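Local coordinates for protein calreticulin, putative (Trypanosoma cruzi, PDB 5HCF) that probably acts as a lectin-like chaperone of the endoplasmic reticulum, binding carbohydrate and peptide parts of client proteins through its globular domain, at residues Glu6-Lys9 and His13-Thr16; Lys143-Tyr148 and Lys249-Ala254. All blocks are in the same frame, centred on the assembly; numbering follows the deposited sequence.

Contact 1: Glu6-Lys9 and His13-Thr16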
loop_
_atom_site.group_PDB
_atom_site.type_symbol
_atom_site.label_atom_id
_atom_site.label_comp_id
_atom_site.label_asym_id
_atom_site.label_seq_id
_atom_site.Cartn_x
_atom_site.Cartn_y
_atom_site.Cartn_z
ATOM N N GLU A 6 5.967 -10.949 1.531
ATOM C CA GLU A 6 5.440 -11.280 2.850
ATOM C C GLU A 6 4.132 -12.053 2.728
ATOM O O GLU A 6 3.125 -11.514 2.269
ATOM C CB GLU A 6 5.229 -10.014 3.684
ATOM C CG GLU A 6 4.773 -10.292 5.101
ATOM C CD GLU A 6 5.727 -11.208 5.842
ATOM O OE1 GLU A 6 6.807 -10.734 6.250
ATOM O OE2 GLU A 6 5.401 -12.404 6.014
ATOM N N GLU A 7 4.151 -13.315 3.150
ATOM C CA GLU A 7 2.965 -14.163 3.087
ATOM C C GLU A 7 2.185 -14.101 4.390
ATOM O O GLU A 7 1.034 -14.536 4.465
ATOM C CB GLU A 7 3.352 -15.609 2.775
ATOM C CG GLU A 7 3.853 -15.813 1.363
ATOM C CD GLU A 7 4.666 -17.077 1.213
ATOM O OE1 GLU A 7 5.799 -17.119 1.736
ATOM O OE2 GLU A 7 4.172 -18.027 0.574
ATOM N N PHE A 8 2.824 -13.546 5.413
ATOM C CA PHE A 8 2.248 -13.493 6.747
ATOM C C PHE A 8 1.798 -14.869 7.202
ATOM O O PHE A 8 0.695 -15.035 7.730
ATOM C CB PHE A 8 1.085 -12.501 6.791
ATOM C CG PHE A 8 1.520 -11.071 6.925
ATOM C CD1 PHE A 8 2.385 -10.694 7.942
ATOM C CD2 PHE A 8 1.082 -10.106 6.031
ATOM C CE1 PHE A 8 2.797 -9.380 8.073
ATOM C CE2 PHE A 8 1.492 -8.785 6.159
ATOM C CZ PHE A 8 2.350 -8.425 7.182
ATOM N N LYS A 9 2.660 -15.857 6.982
ATOM C CA LYS A 9 2.469 -17.178 7.561
ATOM C C LYS A 9 2.877 -17.107 9.024
ATOM O O LYS A 9 2.401 -17.870 9.862
ATOM C CB LYS A 9 3.291 -18.231 6.819
ATOM C CG LYS A 9 2.647 -18.728 5.533
ATOM C CD LYS A 9 3.546 -19.709 4.801
ATOM C CE LYS A 9 2.922 -20.139 3.483
ATOM N NZ LYS A 9 3.810 -21.063 2.719
ATOM N N HIS A 13 9.046 -12.062 12.808
ATOM C CA HIS A 13 10.071 -11.206 12.207
ATOM C C HIS A 13 9.592 -9.765 12.031
ATOM O O HIS A 13 10.342 -8.901 11.572
ATOM C CB HIS A 13 10.526 -11.774 10.859
ATOM C CG HIS A 13 9.408 -12.007 9.891
ATOM N ND1 HIS A 13 8.487 -13.021 10.045
ATOM C CD2 HIS A 13 9.066 -11.359 8.751
ATOM C CE1 HIS A 13 7.623 -12.984 9.047
ATOM N NE2 HIS A 13 7.953 -11.986 8.247
ATOM N N TRP A 14 8.339 -9.510 12.387
ATOM C CA TRP A 14 7.805 -8.154 12.362
ATOM C C TRP A 14 7.904 -7.526 13.748
ATOM O O TRP A 14 7.489 -8.123 14.741
ATOM C CB TRP A 14 6.355 -8.147 11.882
ATOM C CG TRP A 14 6.210 -8.205 10.394
ATOM C CD1 TRP A 14 6.437 -9.282 9.589
ATOM C CD2 TRP A 14 5.814 -7.135 9.528
ATOM N NE1 TRP A 14 6.205 -8.952 8.278
ATOM C CE2 TRP A 14 5.819 -7.638 8.212
ATOM C CE3 TRP A 14 5.458 -5.799 9.739
ATOM C CZ2 TRP A 14 5.475 -6.853 7.110
ATOM C CZ3 TRP A 14 5.116 -5.021 8.645
ATOM C CH2 TRP A 14 5.127 -5.551 7.347
ATOM N N THR A 15 8.459 -6.321 13.813
ATOM C CA THR A 15 8.645 -5.644 15.091
ATOM C C THR A 15 7.599 -4.563 15.326
ATOM O O THR A 15 7.401 -3.686 14.489
ATOM C CB THR A 15 10.037 -5.005 15.195
ATOM O OG1 THR A 15 11.037 -5.983 14.885
ATOM C CG2 THR A 15 10.265 -4.478 16.594
ATOM N N THR A 16 6.946 -4.629 16.480
ATOM C CA THR A 16 5.917 -3.666 16.844
ATOM C C THR A 16 6.535 -2.503 17.610
ATOM O O THR A 16 7.316 -2.708 18.535
ATOM C CB THR A 16 4.812 -4.319 17.696
ATOM O OG1 THR A 16 4.372 -5.531 17.068
ATOM C CG2 THR A 16 3.631 -3.371 17.855
#
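Carboxylate oxygen OE1 of Glu6 is gripped by two ring N-H groups from consecutive residues. His13 NE2 donates to Glu6 OE1 at 2.6 Å, reaching it on the syn side, somewhat out of the carboxylate plane. Trp14 NE1 donates to the same Glu6 OE1 at 2.8 Å in a nearly straight bond (168°), but arrives from above that plane. In both cases the oxygen lies in the plane of the donor ring. The other oxygen is held from within its own segment, since Phe8 N donates to the anti lone pair of Glu6 OE2 at 2.9 Å; three bonds therefore fix the rotation of the carboxylate of this buried residue.

With CG anti to the backbone N (chi1 -176°), Glu6 sets CG over the centre of the Phe8 ring, and the bend at chi2 turns the carboxylate toward His13 and Trp14. Phe8 in turn puts its CE1 over one face of the indole, 3.5 Å from Trp14 CE2, with the ring planes inclined at 41°. Ile227 of strand 223-230 touches Glu6, Phe8 and Trp14. A positively charged His13 would probably strengthen the hold on the acid. This His-carboxylate hydrogen bond closes the loop between strands 2-6 and 15-16, which belong to different sheets of the legume-lectin-type β-sandwich.

Contact 2: Lys143-Tyr148 and Lys249-Ala254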
loop_
_atom_site.group_PDB
_atom_site.type_symbol
_atom_site.label_atom_id
_atom_site.label_comp_id
_atom_site.label_asym_id
_atom_site.label_seq_id
_atom_site.Cartn_x
_atom_site.Cartn_y
_atom_site.Cartn_z
ATOM N N LYS A 143 -16.829 -6.696 2.142
ATOM C CA LYS A 143 -16.065 -7.540 3.054
ATOM C C LYS A 143 -15.055 -8.434 2.331
ATOM O O LYS A 143 -14.372 -9.239 2.959
ATOM C CB LYS A 143 -17.014 -8.400 3.892
ATOM C CG LYS A 143 -17.933 -7.595 4.788
ATOM C CD LYS A 143 -18.894 -8.493 5.539
ATOM C CE LYS A 143 -19.773 -7.682 6.475
ATOM N NZ LYS A 143 -20.345 -8.516 7.571
ATOM N N LEU A 144 -14.955 -8.288 1.015
ATOM C CA LEU A 144 -14.079 -9.145 0.226
ATOM C C LEU A 144 -12.623 -8.672 0.225
ATOM O O LEU A 144 -12.323 -7.523 0.563
ATOM C CB LEU A 144 -14.588 -9.231 -1.212
ATOM C CG LEU A 144 -15.994 -9.792 -1.415
ATOM C CD1 LEU A 144 -16.458 -9.513 -2.831
ATOM C CD2 LEU A 144 -16.016 -11.284 -1.127
ATOM N N THR A 145 -11.723 -9.579 -0.155
ATOM C CA THR A 145 -10.309 -9.258 -0.290
ATOM C C THR A 145 -10.061 -8.446 -1.557
ATOM O O THR A 145 -10.529 -8.804 -2.635
ATOM C CB THR A 145 -9.435 -10.528 -0.331
ATOM O OG1 THR A 145 -9.491 -11.190 0.936
ATOM C CG2 THR A 145 -7.981 -10.179 -0.649
ATOM N N HIS A 146 -9.327 -7.346 -1.421
ATOM C CA HIS A 146 -8.938 -6.551 -2.576
ATOM C C HIS A 146 -7.430 -6.352 -2.616
ATOM O O HIS A 146 -6.775 -6.272 -1.575
ATOM C CB HIS A 146 -9.659 -5.204 -2.572
ATOM C CG HIS A 146 -11.148 -5.329 -2.653
ATOM N ND1 HIS A 146 -11.805 -5.638 -3.824
ATOM C CD2 HIS A 146 -12.106 -5.189 -1.708
ATOM C CE1 HIS A 146 -13.105 -5.688 -3.597
ATOM N NE2 HIS A 146 -13.315 -5.417 -2.321
ATOM N N VAL A 147 -6.888 -6.289 -3.827
ATOM C CA VAL A 147 -5.446 -6.187 -4.027
ATOM C C VAL A 147 -5.066 -4.833 -4.617
ATOM O O VAL A 147 -5.704 -4.350 -5.553
ATOM C CB VAL A 147 -4.932 -7.301 -4.962
ATOM C CG1 VAL A 147 -3.405 -7.284 -5.034
ATOM C CG2 VAL A 147 -5.442 -8.659 -4.502
ATOM N N TYR A 148 -4.017 -4.229 -4.073
ATOM C CA TYR A 148 -3.563 -2.930 -4.549
ATOM C C TYR A 148 -2.134 -3.036 -5.054
ATOM O O TYR A 148 -1.221 -3.377 -4.305
ATOM C CB TYR A 148 -3.684 -1.881 -3.444
ATOM C CG TYR A 148 -5.081 -1.813 -2.867
ATOM C CD1 TYR A 148 -5.488 -2.700 -1.877
ATOM C CD2 TYR A 148 -6.000 -0.875 -3.325
ATOM C CE1 TYR A 148 -6.763 -2.648 -1.353
ATOM C CE2 TYR A 148 -7.276 -0.815 -2.808
ATOM C CZ TYR A 148 -7.654 -1.705 -1.823
ATOM O OH TYR A 148 -8.925 -1.652 -1.301
ATOM N N LYS A 249 -13.073 -17.177 -6.335
ATOM C CA LYS A 249 -14.303 -17.944 -6.436
ATOM C C LYS A 249 -14.687 -18.562 -5.098
ATOM O O LYS A 249 -15.857 -18.546 -4.718
ATOM C CB LYS A 249 -14.134 -19.035 -7.496
ATOM C CG LYS A 249 -15.374 -19.842 -7.818
ATOM C CD LYS A 249 -16.500 -18.945 -8.276
ATOM C CE LYS A 249 -17.641 -19.767 -8.860
ATOM N NZ LYS A 249 -18.822 -18.921 -9.204
ATOM N N ALA A 250 -13.695 -19.080 -4.380
ATOM C CA ALA A 250 -13.914 -19.674 -3.062
ATOM C C ALA A 250 -14.359 -18.658 -2.005
ATOM O O ALA A 250 -15.320 -18.895 -1.268
ATOM C CB ALA A 250 -12.649 -20.382 -2.594
ATOM N N GLU A 251 -13.658 -17.531 -1.927
ATOM C CA GLU A 251 -13.976 -16.496 -0.943
ATOM C C GLU A 251 -15.390 -15.940 -1.099
ATOM O O GLU A 251 -16.127 -15.809 -0.121
ATOM C CB GLU A 251 -12.963 -15.353 -1.026
ATOM C CG GLU A 251 -13.052 -14.364 0.121
ATOM C CD GLU A 251 -12.176 -13.146 -0.096
ATOM O OE1 GLU A 251 -12.356 -12.457 -1.124
ATOM O OE2 GLU A 251 -11.310 -12.875 0.761
ATOM N N ALA A 252 -15.760 -15.610 -2.330
ATOM C CA ALA A 252 -17.089 -15.084 -2.619
ATOM C C ALA A 252 -18.188 -16.072 -2.214
ATOM O O ALA A 252 -19.248 -15.668 -1.737
ATOM C CB ALA A 252 -17.205 -14.732 -4.094
ATOM N N ASP A 253 -17.930 -17.362 -2.404
ATOM C CA ASP A 253 -18.879 -18.396 -2.002
ATOM C C ASP A 253 -18.913 -18.536 -0.484
ATOM O O ASP A 253 -19.963 -18.805 0.107
ATOM C CB ASP A 253 -18.530 -19.738 -2.650
ATOM C CG ASP A 253 -18.751 -19.737 -4.152
ATOM O OD1 ASP A 253 -19.363 -18.775 -4.667
ATOM O OD2 ASP A 253 -18.311 -20.698 -4.819
ATOM N N ALA A 254 -17.759 -18.342 0.145
ATOM C CA ALA A 254 -17.678 -18.356 1.597
ATOM C C ALA A 254 -18.453 -17.176 2.176
ATOM O O ALA A 254 -19.129 -17.305 3.198
ATOM C CB ALA A 254 -16.232 -18.323 2.052
#
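Leu144 lays its CD2 methyl beside the carboxylate end of Glu251, with CD2 3.8 Å from Glu251 OE1, and the same methyl reaches the helix backbone, Leu144 CD2 lying 4.2 Å from Ala252 CA. The leucine and glutamate side chains meet at a slant, the methyl flanking the acid while the carboxylate continues to Thr145. There Thr145 receives it with two groups of one residue. Its backbone N donates to Glu251 OE1 at 3.1 Å, nearly straight at 167°, on the syn side but well out of the carboxylate plane. Its hydroxyl OG1 donates to Glu251 OE2; the 2.5 Å between Thr145 OG1 and Glu251 OE2 is very short, and the exact length is doubtful at this resolution.

Helix 248-260, near the C-terminal end of the modelled chain, is thereby joined to the segment that runs into strand 145-152. That strand belongs to the antiparallel sheet that also holds strands 69-76 and 223-230, one of the two sheets of the legume-lectin fold.

Glu251 spans the gap because its chain is extended, with CG anti to the backbone N (chi1 -169°) and CD continuing outward. On Thr145, chi1 of -67° places OG1 beside its own backbone N, where hydroxyl and amide can serve the two oxygens of one acid. Glu251 is buried, and these two donors would help offset the cost of placing its charge there; Lys76 of strand 69-76 also touches the Glu251 side chain. Just before Thr145, Asp142 OD1 accepts hydrogen bonds from Leu144 N and His146 NE2, tying together the turn from which the leucine projects. Further along the helix, Leu255 extends the apolar contact with Leu144.

Overall arrangement
Contact 1 is local, bridging only three intervening residues, whereas contact 2 joins parts of the chain about 100 residues apart. Their centres lie 22 Å apart and their nearest atoms about 11 Å, so they do not touch. A structural path connects them through the sheet they share: strand 2-6 pairs with strand 223-230, which pairs with strand 69-76, itself the neighbour of strand 145-152. Both use a glutamate carboxylate as acceptor, through one oxygen across contact 1 and through both across contact 2, yet contact 1 folds a loop toward strand 15-16 of the other sheet, while contact 2 fastens a helix from near the chain's end to the sheet.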